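Local coordinates for nuclear hormone receptor FTZ-F1 (Drosophila melanogaster, PDB 2XHS), which is an NR5A-subfamily nuclear receptor that probably regulates transcription by binding DNA, and whose ligand-binding domain binds a peptide of the segmentation protein Fushi tarazu, at residues Asp23-Trp27 and His98-Asn103; Leu35-Thr39 and Gln110-Gly114; Ser89-Leu94 and Ile209-Ala213. One frame throughout, in Å; residues are numbered along the deposited sequence.

Contact 1: Asp23-Trp27 and His98-Asn103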
loop_
_atom_site.group_PDB
_atom_site.type_symbol
_atom_site.label_atom_id
_atom_site.label_comp_id
_atom_site.label_asym_id
_atom_site.label_seq_id
_atom_site.Cartn_x
_atom_site.Cartn_y
_atom_site.Cartn_z
ATOM N N ASP A 23 1.070 -10.344 6.566
ATOM C CA ASP A 23 0.322 -11.549 6.369
ATOM C C ASP A 23 -0.434 -11.352 5.091
ATOM O O ASP A 23 -1.453 -10.738 5.083
ATOM C CB ASP A 23 -0.652 -11.767 7.501
ATOM C CG ASP A 23 -0.983 -13.218 7.710
ATOM O OD1 ASP A 23 -1.049 -13.968 6.735
ATOM O OD2 ASP A 23 -1.204 -13.615 8.858
ATOM N N ASP A 24 0.085 -11.873 4.000
ATOM C CA ASP A 24 -0.565 -11.757 2.728
ATOM C C ASP A 24 -1.865 -12.471 2.817
ATOM O O ASP A 24 -2.833 -12.078 2.230
ATOM C CB ASP A 24 0.258 -12.385 1.611
ATOM C CG ASP A 24 1.347 -11.509 1.135
ATOM O OD1 ASP A 24 1.341 -10.337 1.473
ATOM O OD2 ASP A 24 2.203 -11.984 0.404
ATOM N N ARG A 25 -1.889 -13.561 3.539
ATOM C CA ARG A 25 -3.086 -14.353 3.569
ATOM C C ARG A 25 -4.259 -13.614 4.133
ATOM O O ARG A 25 -5.364 -13.736 3.653
ATOM C CB ARG A 25 -2.843 -15.615 4.361
ATOM C CG ARG A 25 -2.407 -16.766 3.502
ATOM C CD ARG A 25 -2.671 -18.080 4.176
ATOM N NE ARG A 25 -1.525 -18.955 4.032
ATOM C CZ ARG A 25 -0.827 -19.434 5.049
ATOM N NH1 ARG A 25 -1.188 -19.155 6.283
ATOM N NH2 ARG A 25 0.214 -20.213 4.830
ATOM N N GLU A 26 -4.009 -12.873 5.179
ATOM C CA GLU A 26 -5.046 -12.138 5.820
ATOM C C GLU A 26 -5.588 -11.118 4.868
ATOM O O GLU A 26 -6.763 -10.848 4.839
ATOM C CB GLU A 26 -4.492 -11.462 7.035
ATOM C CG GLU A 26 -5.491 -11.182 8.066
ATOM C CD GLU A 26 -4.842 -10.648 9.283
ATOM O OE1 GLU A 26 -3.612 -10.736 9.361
ATOM O OE2 GLU A 26 -5.549 -10.149 10.174
ATOM N N TRP A 27 -4.714 -10.526 4.092
ATOM C CA TRP A 27 -5.145 -9.525 3.171
ATOM C C TRP A 27 -6.081 -10.041 2.141
ATOM O O TRP A 27 -7.081 -9.454 1.891
ATOM C CB TRP A 27 -3.937 -9.016 2.442
ATOM C CG TRP A 27 -4.167 -7.794 1.699
ATOM C CD1 TRP A 27 -4.067 -6.549 2.167
ATOM C CD2 TRP A 27 -4.521 -7.682 0.333
ATOM N NE1 TRP A 27 -4.334 -5.654 1.193
ATOM C CE2 TRP A 27 -4.614 -6.333 0.048
ATOM C CE3 TRP A 27 -4.762 -8.596 -0.677
ATOM C CZ2 TRP A 27 -4.937 -5.873 -1.190
ATOM C CZ3 TRP A 27 -5.093 -8.140 -1.887
ATOM C CH2 TRP A 27 -5.172 -6.795 -2.146
ATOM N N HIS A 98 2.242 -5.364 -5.306
ATOM C CA HIS A 98 2.737 -6.572 -4.713
ATOM C C HIS A 98 1.892 -7.796 -4.944
ATOM O O HIS A 98 2.380 -8.834 -5.224
ATOM C CB HIS A 98 2.824 -6.296 -3.246
ATOM C CG HIS A 98 2.988 -7.497 -2.390
ATOM N ND1 HIS A 98 2.117 -7.807 -1.384
ATOM C CD2 HIS A 98 3.960 -8.420 -2.340
ATOM C CE1 HIS A 98 2.522 -8.893 -0.774
ATOM N NE2 HIS A 98 3.637 -9.285 -1.339
ATOM N N HIS A 99 0.611 -7.685 -4.742
ATOM C CA HIS A 99 -0.277 -8.794 -4.926
ATOM C C HIS A 99 -0.468 -9.234 -6.325
ATOM O O HIS A 99 -0.647 -10.373 -6.605
ATOM C CB HIS A 99 -1.583 -8.498 -4.254
ATOM C CG HIS A 99 -1.462 -8.444 -2.780
ATOM N ND1 HIS A 99 -1.339 -9.564 -2.010
ATOM C CD2 HIS A 99 -1.392 -7.403 -1.937
ATOM C CE1 HIS A 99 -1.220 -9.218 -0.752
ATOM N NE2 HIS A 99 -1.252 -7.910 -0.679
ATOM N N ARG A 100 -0.502 -8.285 -7.212
ATOM C CA ARG A 100 -0.720 -8.595 -8.571
ATOM C C ARG A 100 0.427 -9.409 -9.037
ATOM O O ARG A 100 0.269 -10.296 -9.827
ATOM C CB ARG A 100 -0.811 -7.326 -9.366
ATOM C CG ARG A 100 -1.929 -7.307 -10.312
ATOM C CD ARG A 100 -1.600 -6.456 -11.465
ATOM N NE ARG A 100 -2.580 -6.568 -12.527
ATOM C CZ ARG A 100 -2.333 -6.274 -13.784
ATOM N NH1 ARG A 100 -1.153 -5.846 -14.132
ATOM N NH2 ARG A 100 -3.266 -6.392 -14.681
ATOM N N ILE A 101 1.615 -9.060 -8.602
ATOM C CA ILE A 101 2.771 -9.795 -9.039
ATOM C C ILE A 101 3.099 -10.998 -8.227
ATOM O O ILE A 101 3.280 -12.057 -8.751
ATOM C CB ILE A 101 4.009 -8.971 -8.918
ATOM C CG1 ILE A 101 4.150 -8.014 -10.072
ATOM C CG2 ILE A 101 5.153 -9.857 -8.968
ATOM C CD1 ILE A 101 4.992 -6.871 -9.778
ATOM N N HIS A 102 3.252 -10.822 -6.939
ATOM C CA HIS A 102 3.571 -11.918 -6.063
ATOM C C HIS A 102 2.541 -12.983 -5.864
ATOM O O HIS A 102 2.873 -14.120 -5.759
ATOM C CB HIS A 102 3.961 -11.400 -4.708
ATOM C CG HIS A 102 5.085 -10.436 -4.733
ATOM N ND1 HIS A 102 6.188 -10.608 -5.520
ATOM C CD2 HIS A 102 5.292 -9.301 -4.045
ATOM C CE1 HIS A 102 7.013 -9.606 -5.343
ATOM N NE2 HIS A 102 6.496 -8.805 -4.442
ATOM N N ASN A 103 1.288 -12.605 -5.741
ATOM C CA ASN A 103 0.241 -13.526 -5.373
ATOM C C ASN A 103 -0.806 -13.858 -6.388
ATOM O O ASN A 103 -1.808 -14.426 -6.066
ATOM C CB ASN A 103 -0.419 -13.047 -4.113
ATOM C CG ASN A 103 0.557 -12.759 -3.057
ATOM O OD1 ASN A 103 1.361 -13.576 -2.743
ATOM N ND2 ASN A 103 0.491 -11.599 -2.492
#
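His99, Asp24 and Trp27 carry this contact between the first turn of helix 24-39 and the last turn of helix 77-102. The imidazole of His99 lies over one face of the Trp27 indole in an offset stack: the His99 ring and the six-membered ring of Trp27 have centroids 3.8 Å apart and planes only 8° from parallel, and His99 NE2 comes within 3.4 Å of Trp27 CD2. Such flat overlap needs both side chains to reach across, since even the closest CA atoms, those of Asp24 and His99, remain 8.2 Å apart. Asp24, one turn before Trp27, points its carboxylate at the same helix. Its OD1 sits 2.9 Å from His98 CE1, near the plane of that ring, and 3.6 Å from His99 CE1. The other oxygen, OD2, accepts a weak hydrogen bond from Asn103 ND2 at 3.4 Å. Asp23, at the N-cap, takes no part in the crossing but starts the helix with a weak capping bond from Arg25 N to Asp23 OD1 (3.3 Å). In the fold, the contact ties helix 24-39, a probable counterpart of the additional helix layer of NR5A ligand-binding domains, to the central helix 77-102. That central helix is held in turn by other neighbours: His98 stacks on Tyr151 of helix 148-159, Arg100 forms a salt bridge with Asp107, and Ile101 packs on Gln138 and Gln142 of helix 135-143.

Contact 2: Leu35-Thr39 and Gln110-Gly114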
loop_
_atom_site.group_PDB
_atom_site.type_symbol
_atom_site.label_atom_id
_atom_site.label_comp_id
_atom_site.label_asym_id
_atom_site.label_seq_id
_atom_site.Cartn_x
_atom_site.Cartn_y
_atom_site.Cartn_z
ATOM N N LEU A 35 -16.011 -8.906 0.113
ATOM C CA LEU A 35 -16.666 -8.943 -1.165
ATOM C C LEU A 35 -17.794 -9.918 -1.134
ATOM O O LEU A 35 -18.815 -9.678 -1.705
ATOM C CB LEU A 35 -15.699 -9.367 -2.247
ATOM C CG LEU A 35 -14.796 -8.410 -2.980
ATOM C CD1 LEU A 35 -14.022 -9.210 -3.916
ATOM C CD2 LEU A 35 -15.574 -7.441 -3.726
ATOM N N GLN A 36 -17.604 -11.063 -0.519
ATOM C CA GLN A 36 -18.702 -11.989 -0.424
ATOM C C GLN A 36 -19.787 -11.458 0.441
ATOM O O GLN A 36 -20.916 -11.448 0.082
ATOM C CB GLN A 36 -18.221 -13.284 0.182
ATOM C CG GLN A 36 -19.315 -14.231 0.520
ATOM C CD GLN A 36 -20.027 -14.732 -0.692
ATOM O OE1 GLN A 36 -19.700 -14.366 -1.803
ATOM N NE2 GLN A 36 -21.011 -15.568 -0.484
ATOM N N LYS A 37 -19.441 -10.964 1.591
ATOM C CA LYS A 37 -20.462 -10.489 2.479
ATOM C C LYS A 37 -21.236 -9.359 1.884
ATOM O O LYS A 37 -22.411 -9.241 2.099
ATOM C CB LYS A 37 -19.863 -10.059 3.787
ATOM C CG LYS A 37 -20.783 -9.260 4.595
ATOM C CD LYS A 37 -20.273 -9.110 5.977
ATOM C CE LYS A 37 -21.208 -8.289 6.785
ATOM N NZ LYS A 37 -20.674 -8.107 8.137
ATOM N N GLN A 38 -20.575 -8.494 1.161
ATOM C CA GLN A 38 -21.271 -7.368 0.613
ATOM C C GLN A 38 -22.170 -7.698 -0.522
ATOM O O GLN A 38 -22.975 -6.906 -0.903
ATOM C CB GLN A 38 -20.312 -6.269 0.202
ATOM C CG GLN A 38 -19.618 -5.587 1.341
ATOM C CD GLN A 38 -20.545 -5.059 2.368
ATOM O OE1 GLN A 38 -21.218 -4.086 2.143
ATOM N NE2 GLN A 38 -20.562 -5.676 3.517
ATOM N N THR A 39 -21.999 -8.847 -1.123
ATOM C CA THR A 39 -22.745 -9.104 -2.316
ATOM C C THR A 39 -23.720 -10.251 -2.294
ATOM O O THR A 39 -24.630 -10.292 -3.085
ATOM C CB THR A 39 -21.775 -9.322 -3.422
ATOM O OG1 THR A 39 -20.946 -10.422 -3.074
ATOM C CG2 THR A 39 -20.913 -8.149 -3.550
ATOM N N GLN A 110 -15.798 -12.816 -10.586
ATOM C CA GLN A 110 -17.233 -12.932 -10.678
ATOM C C GLN A 110 -17.750 -12.903 -9.281
ATOM O O GLN A 110 -17.270 -13.604 -8.436
ATOM C CB GLN A 110 -17.611 -14.252 -11.313
ATOM C CG GLN A 110 -17.918 -14.193 -12.765
ATOM C CD GLN A 110 -19.343 -13.880 -13.006
ATOM O OE1 GLN A 110 -19.734 -13.547 -14.103
ATOM N NE2 GLN A 110 -20.140 -13.978 -11.975
ATOM N N LEU A 111 -18.752 -12.096 -9.041
ATOM C CA LEU A 111 -19.208 -11.866 -7.709
ATOM C C LEU A 111 -20.133 -12.834 -7.030
ATOM O O LEU A 111 -20.362 -12.694 -5.855
ATOM C CB LEU A 111 -19.835 -10.512 -7.651
ATOM C CG LEU A 111 -18.853 -9.436 -7.294
ATOM C CD1 LEU A 111 -19.611 -8.187 -7.236
ATOM C CD2 LEU A 111 -18.287 -9.747 -5.977
ATOM N N ASN A 112 -20.624 -13.827 -7.755
ATOM C CA ASN A 112 -21.580 -14.762 -7.190
ATOM C C ASN A 112 -22.901 -14.042 -7.305
ATOM O O ASN A 112 -23.955 -14.548 -6.919
ATOM C CB ASN A 112 -21.260 -15.057 -5.725
ATOM C CG ASN A 112 -20.083 -15.999 -5.564
ATOM O OD1 ASN A 112 -19.489 -16.443 -6.546
ATOM N ND2 ASN A 112 -19.741 -16.309 -4.320
ATOM N N ASN A 113 -22.814 -12.841 -7.863
ATOM C CA ASN A 113 -23.959 -12.042 -8.145
ATOM C C ASN A 113 -24.196 -12.116 -9.574
ATOM O O ASN A 113 -25.210 -11.709 -10.028
ATOM C CB ASN A 113 -23.643 -10.603 -7.889
ATOM C CG ASN A 113 -24.337 -10.098 -6.733
ATOM O OD1 ASN A 113 -24.804 -10.860 -5.922
ATOM N ND2 ASN A 113 -24.436 -8.808 -6.634
ATOM N N GLY A 114 -23.219 -12.591 -10.304
ATOM C CA GLY A 114 -23.294 -12.522 -11.734
ATOM C C GLY A 114 -22.819 -11.142 -12.076
ATOM O O GLY A 114 -22.839 -10.718 -13.206
#
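Thr39 and Leu111 account for most of the surface buried here, and the conformation of Thr39 decides how they meet. With chi1 near +60° (p), its hydroxyl folds back along the helix and OG1 donates to Leu35 O at 2.6 Å, satisfying the polar group internally, while the methyl CG2 faces the loop and meets Leu111 CD1 at 3.9 Å. Leu111 and Leu35 both adopt the mt rotamer. Although the CA-to-CB bond of Leu111 runs sideways, the isobutyl end swings across to the helix, where its CD2 lies 4.2 Å from Leu35 CD2. At the solvent-exposed margin Gln36 bends at chi2 (t, then p), which brings its amide round to the loop so that OE1 accepts a weak hydrogen bond from Asn112 ND2 at 3.2 Å. Asn112 and Gly114 both have positive phi, near 82°, giving the loop its tight reversals; a side chain at Gly114 would collide with the preceding carbonyl. Leu50 of helix 47-67 touches both Leu35 and Thr39, and Phe117 of strand 116-118 touches Leu35. The loop is the tip of the beta-hairpin 108-110/116-118, the short sheet characteristic of nuclear-receptor ligand-binding domains, here resting on what is probably the extra helix of the NR5A subfamily.

Contact 3: Ser89-Leu94 and Ile209-Ala213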
loop_
_atom_site.group_PDB
_atom_site.type_symbol
_atom_site.label_atom_id
_atom_site.label_comp_id
_atom_site.label_asym_id
_atom_site.label_seq_id
_atom_site.Cartn_x
_atom_site.Cartn_y
_atom_site.Cartn_z
ATOM N N SER A 89 -2.340 6.628 -0.064
ATOM C CA SER A 89 -2.588 6.352 -1.439
ATOM C C SER A 89 -1.410 5.681 -2.014
ATOM O O SER A 89 -1.533 4.803 -2.788
ATOM C CB SER A 89 -2.850 7.634 -2.178
ATOM O OG SER A 89 -2.057 8.657 -1.665
ATOM N N ASP A 90 -0.241 6.116 -1.640
ATOM C CA ASP A 90 0.956 5.560 -2.168
ATOM C C ASP A 90 1.147 4.129 -1.828
ATOM O O ASP A 90 1.617 3.385 -2.625
ATOM C CB ASP A 90 2.130 6.349 -1.674
ATOM C CG ASP A 90 2.547 7.388 -2.625
ATOM O OD1 ASP A 90 1.852 8.382 -2.734
ATOM O OD2 ASP A 90 3.580 7.217 -3.256
HETATM N N MSE A 91 0.835 3.752 -0.613
HETATM C CA MSE A 91 0.929 2.380 -0.207
HETATM C C MSE A 91 -0.019 1.473 -0.885
HETATM O O MSE A 91 0.302 0.370 -1.152
HETATM C CB MSE A 91 0.832 2.233 1.275
HETATM C CG MSE A 91 2.116 1.819 1.893
HETATM SE SE MSE A 91 2.534 2.936 3.345
HETATM C CE MSE A 91 0.983 2.917 4.351
ATOM N N LEU A 92 -1.207 1.919 -1.171
ATOM C CA LEU A 92 -2.154 1.035 -1.758
ATOM C C LEU A 92 -1.728 0.521 -3.085
ATOM O O LEU A 92 -1.972 -0.596 -3.408
ATOM C CB LEU A 92 -3.477 1.727 -1.909
ATOM C CG LEU A 92 -4.188 2.090 -0.637
ATOM C CD1 LEU A 92 -5.540 2.503 -0.990
ATOM C CD2 LEU A 92 -4.243 0.912 0.241
ATOM N N VAL A 93 -1.127 1.365 -3.882
ATOM C CA VAL A 93 -0.664 0.983 -5.184
ATOM C C VAL A 93 0.417 -0.056 -5.117
ATOM O O VAL A 93 0.370 -1.059 -5.766
ATOM C CB VAL A 93 -0.113 2.220 -5.846
ATOM C CG1 VAL A 93 0.471 1.921 -7.163
ATOM C CG2 VAL A 93 -1.183 3.213 -5.996
ATOM N N LEU A 94 1.387 0.190 -4.277
ATOM C CA LEU A 94 2.452 -0.734 -4.082
ATOM C C LEU A 94 1.932 -2.030 -3.547
ATOM O O LEU A 94 2.324 -3.071 -3.959
ATOM C CB LEU A 94 3.419 -0.143 -3.098
ATOM C CG LEU A 94 4.635 -0.981 -2.774
ATOM C CD1 LEU A 94 5.641 -0.818 -3.801
ATOM C CD2 LEU A 94 5.156 -0.526 -1.496
ATOM N N ILE A 209 5.326 5.939 -8.727
ATOM C CA ILE A 209 4.166 5.426 -8.068
ATOM C C ILE A 209 3.394 6.545 -7.490
ATOM O O ILE A 209 2.209 6.522 -7.494
ATOM C CB ILE A 209 4.539 4.617 -6.902
ATOM C CG1 ILE A 209 4.925 3.237 -7.326
ATOM C CG2 ILE A 209 3.404 4.534 -5.988
ATOM C CD1 ILE A 209 5.244 2.402 -6.207
ATOM N N HIS A 210 4.080 7.529 -6.962
ATOM C CA HIS A 210 3.442 8.639 -6.334
ATOM C C HIS A 210 2.626 9.385 -7.330
ATOM O O HIS A 210 1.547 9.791 -7.060
ATOM C CB HIS A 210 4.497 9.529 -5.725
ATOM C CG HIS A 210 3.955 10.745 -5.062
ATOM N ND1 HIS A 210 3.158 10.691 -3.953
ATOM C CD2 HIS A 210 4.103 12.047 -5.352
ATOM C CE1 HIS A 210 2.824 11.909 -3.594
ATOM N NE2 HIS A 210 3.384 12.751 -4.430
ATOM N N ALA A 211 3.122 9.535 -8.523
ATOM C CA ALA A 211 2.384 10.276 -9.488
ATOM C C ALA A 211 1.062 9.607 -9.716
ATOM O O ALA A 211 0.056 10.250 -9.822
ATOM C CB ALA A 211 3.135 10.325 -10.728
HETATM N N MSE A 212 1.062 8.295 -9.780
HETATM C CA MSE A 212 -0.152 7.551 -9.979
HETATM C C MSE A 212 -1.118 7.754 -8.862
HETATM O O MSE A 212 -2.284 7.771 -9.078
HETATM C CB MSE A 212 0.157 6.081 -10.006
HETATM C CG MSE A 212 0.269 5.469 -11.339
HETATM SE SE MSE A 212 0.237 3.648 -11.061
HETATM C CE MSE A 212 -1.467 3.586 -10.367
ATOM N N ALA A 213 -0.619 7.833 -7.648
ATOM C CA ALA A 213 -1.434 7.990 -6.463
ATOM C C ALA A 213 -2.142 9.287 -6.444
ATOM O O ALA A 213 -3.213 9.424 -5.922
ATOM C CB ALA A 213 -0.605 7.885 -5.277
#
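Two long helices of the nuclear-receptor alpha-helical sandwich cross here, the central helix 77-102 and helix 198-224 of an outer layer. The local axes of 89-94 and 209-213 approach to 8.6 Å at a steep 113°, so the contact is compact and almost wholly buried. In the apolar packing Ile209 meets two side chains: its CG2 lies 4.1 Å from Val93 CG1, and its CD1 is 4.0 Å from Leu94 CD1. Val93 CG1 also meets CE of selenomethionine Met212 at 4.1 Å. Phe134 adjoins Val93 and Met212, while Leu137 of helix 135-143 adjoins Ile209 and Met212, extending this apolar patch. Small residues bring the backbones closest, with the CA atoms of Ser89 and Ala213 only 5.4 Å apart and their CB atoms at 3.8 Å. Of the polar groups, Ser89 OG is hydrogen-bonded to Glu217, one turn further along helix 198-224. Asp90, which also touches Ile158 of helix 148-159, turns its carboxylate toward the opposing helix, where OD2 lies 3.8 Å from Ile209 CG2 and OD1 3.6 Å from Ala213 CB. That same OD1 accepts a nearly linear hydrogen bond from His210 ND1, 2.9 Å long with an angle of 165° at the hydrogen.

Overall arrangement
The contacts form a chain of shared helices. Contacts 1 and 3 both use helix 77-102, their centres 16 Å apart and their segments separated by a single turn; this helix meets helix 24-39 through its own C-terminal end and helix 198-224 nearer its own middle. Contacts 1 and 2 share helix 24-39, held at its start by the central helix and near its other end by the hairpin loop, with centres 20 Å apart and nearest atoms about 9 Å apart. Contacts 2 and 3 are the most distant, with centres 27 Å apart. Buried contact 3 lies about 7 Å from the chain centre; partly buried contacts 1 and 2 lie about 11 and 24 Å away.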